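Local structure of glutaredoxin 1 (Francisella tularensis subsp. tularensis, 3MSZ) at residues A[4-9]-A[63-68]. The protein binds glutathione and probably reduces protein disulfides through a redox-active cysteine pair. Numbering follows the deposited sequence. Where two conformers were deposited one is given.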
loop_
_atom_site.group_PDB
_atom_site.type_symbol
_atom_site.label_atom_id
_atom_site.label_comp_id
_atom_site.label_asym_id
_atom_site.label_seq_id
_atom_site.Cartn_x
_atom_site.Cartn_y
_atom_site.Cartn_z
HETATM N N MSE A 4 -13.127 -6.829 1.970
HETATM C CA MSE A 4 -12.721 -5.465 1.624
HETATM C C MSE A 4 -11.767 -5.537 0.435
HETATM O O MSE A 4 -11.164 -6.568 0.185
HETATM C CB MSE A 4 -12.068 -4.756 2.815
HETATM C CG MSE A 4 -10.608 -5.091 3.005
HETATM SE SE MSE A 4 -9.935 -4.752 4.800
HETATM C CE MSE A 4 -10.557 -6.399 5.634
ATOM N N LYS A 5 -11.668 -4.458 -0.320
ATOM C CA LYS A 5 -10.794 -4.403 -1.484
ATOM C C LYS A 5 -9.460 -3.732 -1.127
ATOM O O LYS A 5 -9.417 -2.541 -0.800
ATOM C CB LYS A 5 -11.481 -3.628 -2.611
ATOM C CG LYS A 5 -10.528 -2.974 -3.618
ATOM C CD LYS A 5 -11.284 -2.068 -4.612
ATOM C CE LYS A 5 -10.318 -1.264 -5.508
ATOM N NZ LYS A 5 -10.976 -0.562 -6.663
ATOM N N VAL A 6 -8.384 -4.510 -1.188
ATOM C CA VAL A 6 -7.050 -4.053 -0.824
ATOM C C VAL A 6 -6.154 -3.993 -2.042
ATOM O O VAL A 6 -6.027 -4.959 -2.783
ATOM C CB VAL A 6 -6.381 -4.992 0.183
ATOM C CG1 VAL A 6 -4.968 -4.441 0.572
ATOM C CG2 VAL A 6 -7.279 -5.193 1.413
ATOM N N LYS A 7 -5.518 -2.851 -2.234
ATOM C CA LYS A 7 -4.509 -2.710 -3.265
ATOM C C LYS A 7 -3.188 -2.284 -2.629
ATOM O O LYS A 7 -3.137 -1.344 -1.822
ATOM C CB LYS A 7 -4.971 -1.655 -4.280
ATOM C CG LYS A 7 -3.998 -1.419 -5.415
ATOM C CD LYS A 7 -3.955 -2.616 -6.348
ATOM C CE LYS A 7 -3.106 -2.346 -7.576
ATOM N NZ LYS A 7 -3.742 -1.346 -8.483
ATOM N N ILE A 8 -2.116 -2.991 -2.981
ATOM C CA ILE A 8 -0.783 -2.665 -2.496
ATOM C C ILE A 8 0.206 -2.479 -3.640
ATOM O O ILE A 8 0.350 -3.351 -4.509
ATOM C CB ILE A 8 -0.181 -3.770 -1.593
ATOM C CG1 ILE A 8 -1.253 -4.347 -0.653
ATOM C CG2 ILE A 8 0.979 -3.189 -0.784
ATOM C CD1 ILE A 8 -0.716 -5.399 0.346
ATOM N N TYR A 9 0.907 -1.351 -3.606
ATOM C CA TYR A 9 1.946 -1.066 -4.558
ATOM C C TYR A 9 3.288 -1.332 -3.906
ATOM O O TYR A 9 3.562 -0.821 -2.815
ATOM C CB TYR A 9 1.832 0.398 -4.999
ATOM C CG TYR A 9 0.578 0.667 -5.808
ATOM C CD1 TYR A 9 0.576 0.484 -7.186
ATOM C CD2 TYR A 9 -0.589 1.135 -5.202
ATOM C CE1 TYR A 9 -0.563 0.740 -7.945
ATOM C CE2 TYR A 9 -1.755 1.392 -5.959
ATOM C CZ TYR A 9 -1.714 1.201 -7.334
ATOM O OH TYR A 9 -2.829 1.435 -8.117
ATOM N N PRO A 63 5.983 0.350 0.644
ATOM C CA PRO A 63 4.668 0.107 0.042
ATOM C C PRO A 63 3.697 1.296 0.189
ATOM O O PRO A 63 3.857 2.132 1.080
ATOM C CB PRO A 63 4.148 -1.089 0.856
ATOM C CG PRO A 63 4.712 -0.821 2.208
ATOM C CD PRO A 63 6.093 -0.274 1.981
ATOM N N GLN A 64 2.701 1.338 -0.695
ATOM C CA GLN A 64 1.525 2.198 -0.546
ATOM C C GLN A 64 0.289 1.309 -0.589
ATOM O O GLN A 64 0.063 0.552 -1.547
ATOM C CB GLN A 64 1.443 3.300 -1.628
ATOM C CG GLN A 64 2.598 4.344 -1.553
ATOM C CD GLN A 64 2.720 5.061 -0.196
ATOM O OE1 GLN A 64 3.821 5.445 0.234
ATOM N NE2 GLN A 64 1.602 5.227 0.485
ATOM N N ILE A 65 -0.524 1.430 0.456
ATOM C CA ILE A 65 -1.671 0.568 0.650
ATOM C C ILE A 65 -2.983 1.352 0.534
ATOM O O ILE A 65 -3.148 2.409 1.161
ATOM C CB ILE A 65 -1.588 -0.070 2.052
ATOM C CG1 ILE A 65 -0.298 -0.894 2.163
ATOM C CG2 ILE A 65 -2.854 -0.908 2.342
ATOM C CD1 ILE A 65 0.144 -1.145 3.580
ATOM N N PHE A 66 -3.895 0.855 -0.300
ATOM C CA PHE A 66 -5.238 1.424 -0.389
ATOM C C PHE A 66 -6.273 0.377 0.027
ATOM O O PHE A 66 -6.187 -0.793 -0.348
ATOM C CB PHE A 66 -5.537 1.919 -1.799
ATOM C CG PHE A 66 -4.574 2.961 -2.294
ATOM C CD1 PHE A 66 -4.935 4.294 -2.350
ATOM C CD2 PHE A 66 -3.297 2.602 -2.707
ATOM C CE1 PHE A 66 -4.028 5.274 -2.819
ATOM C CE2 PHE A 66 -2.402 3.566 -3.187
ATOM C CZ PHE A 66 -2.773 4.895 -3.239
ATOM N N ILE A 67 -7.238 0.799 0.828
ATOM C CA ILE A 67 -8.295 -0.098 1.259
ATOM C C ILE A 67 -9.636 0.547 0.947
ATOM O O ILE A 67 -9.923 1.663 1.412
ATOM C CB ILE A 67 -8.185 -0.389 2.735
ATOM C CG1 ILE A 67 -6.808 -1.003 3.022
ATOM C CG2 ILE A 67 -9.344 -1.283 3.179
ATOM C CD1 ILE A 67 -6.530 -1.291 4.472
ATOM N N ASP A 68 -10.437 -0.168 0.155
ATOM C CA ASP A 68 -11.692 0.352 -0.394
ATOM C C ASP A 68 -11.479 1.759 -0.964
ATOM O O ASP A 68 -12.291 2.660 -0.736
ATOM C CB ASP A 68 -12.821 0.334 0.657
ATOM C CG ASP A 68 -13.184 -1.094 1.110
ATOM O OD1 ASP A 68 -13.474 -1.290 2.317
ATOM O OD2 ASP A 68 -13.162 -2.024 0.263
#
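Tyr9 and Phe66 meet ring corner to ring corner across two antiparallel strands, CE2 of Phe66 lying 3.6 Å from CE2 of Tyr9, with the ring planes nearly perpendicular at 84°. Each CG stands anti to its own carbonyl carbon (chi1 -67° in Tyr9), which lets Phe66 CD2 slip against the Tyr9 rim near CD2 and CE2. Beyond this corner Lys7 NZ gives a hydrogen bond to Tyr9 OH, holding the phenol end to the lysine tip, while Phe45 meets the Tyr9 ring and His71 that of Phe66. On the face bearing Val6, Ile8, Ile65 and Ile67, Ile8 CG2 sits between Ile65 CG1, 3.9 Å away, and Pro63 CB, the two isoleucine chains side by side. Phe24 of helix 15-26 packs on Val6, Ile8 and Ile65. Ile67 CG2 rests against both CG and SE of the bent Met4 chain, a selenomethionine, 3.9 Å from SE. Between the faces runs regular pairing: Lys7 and Phe66 exchange two backbone bonds, as do Tyr9 and Gln64, and the CA of Val6, Ile8, Ile65 and Ile67 each approach a carbonyl oxygen across the gap. Where strand 6-10 starts and strand 64-67 ends, Asp68 N bonds to Lys5 O and the Asp68 carboxylate turns back: OD2 takes Lys5 N at 2.9 Å, almost straight (175°) but from above the carboxylate plane, while OD1 pairs with Lys88. Strands 6-10 and 64-67 are the central pair of the thioredoxin-fold sheet. Pro63, after a cis peptide bond as in thioredoxin relatives, touches both Cys17 and bound glutathione. The chemistry thus divides three ways: apolar packing against helix 15-26, an aromatic face with its lysine-phenol bond, and, at Lys5, a carboxylate standing in for a backbone acceptor, consistent with the chain turning at Asp68, its charge probably balanced by Lys88.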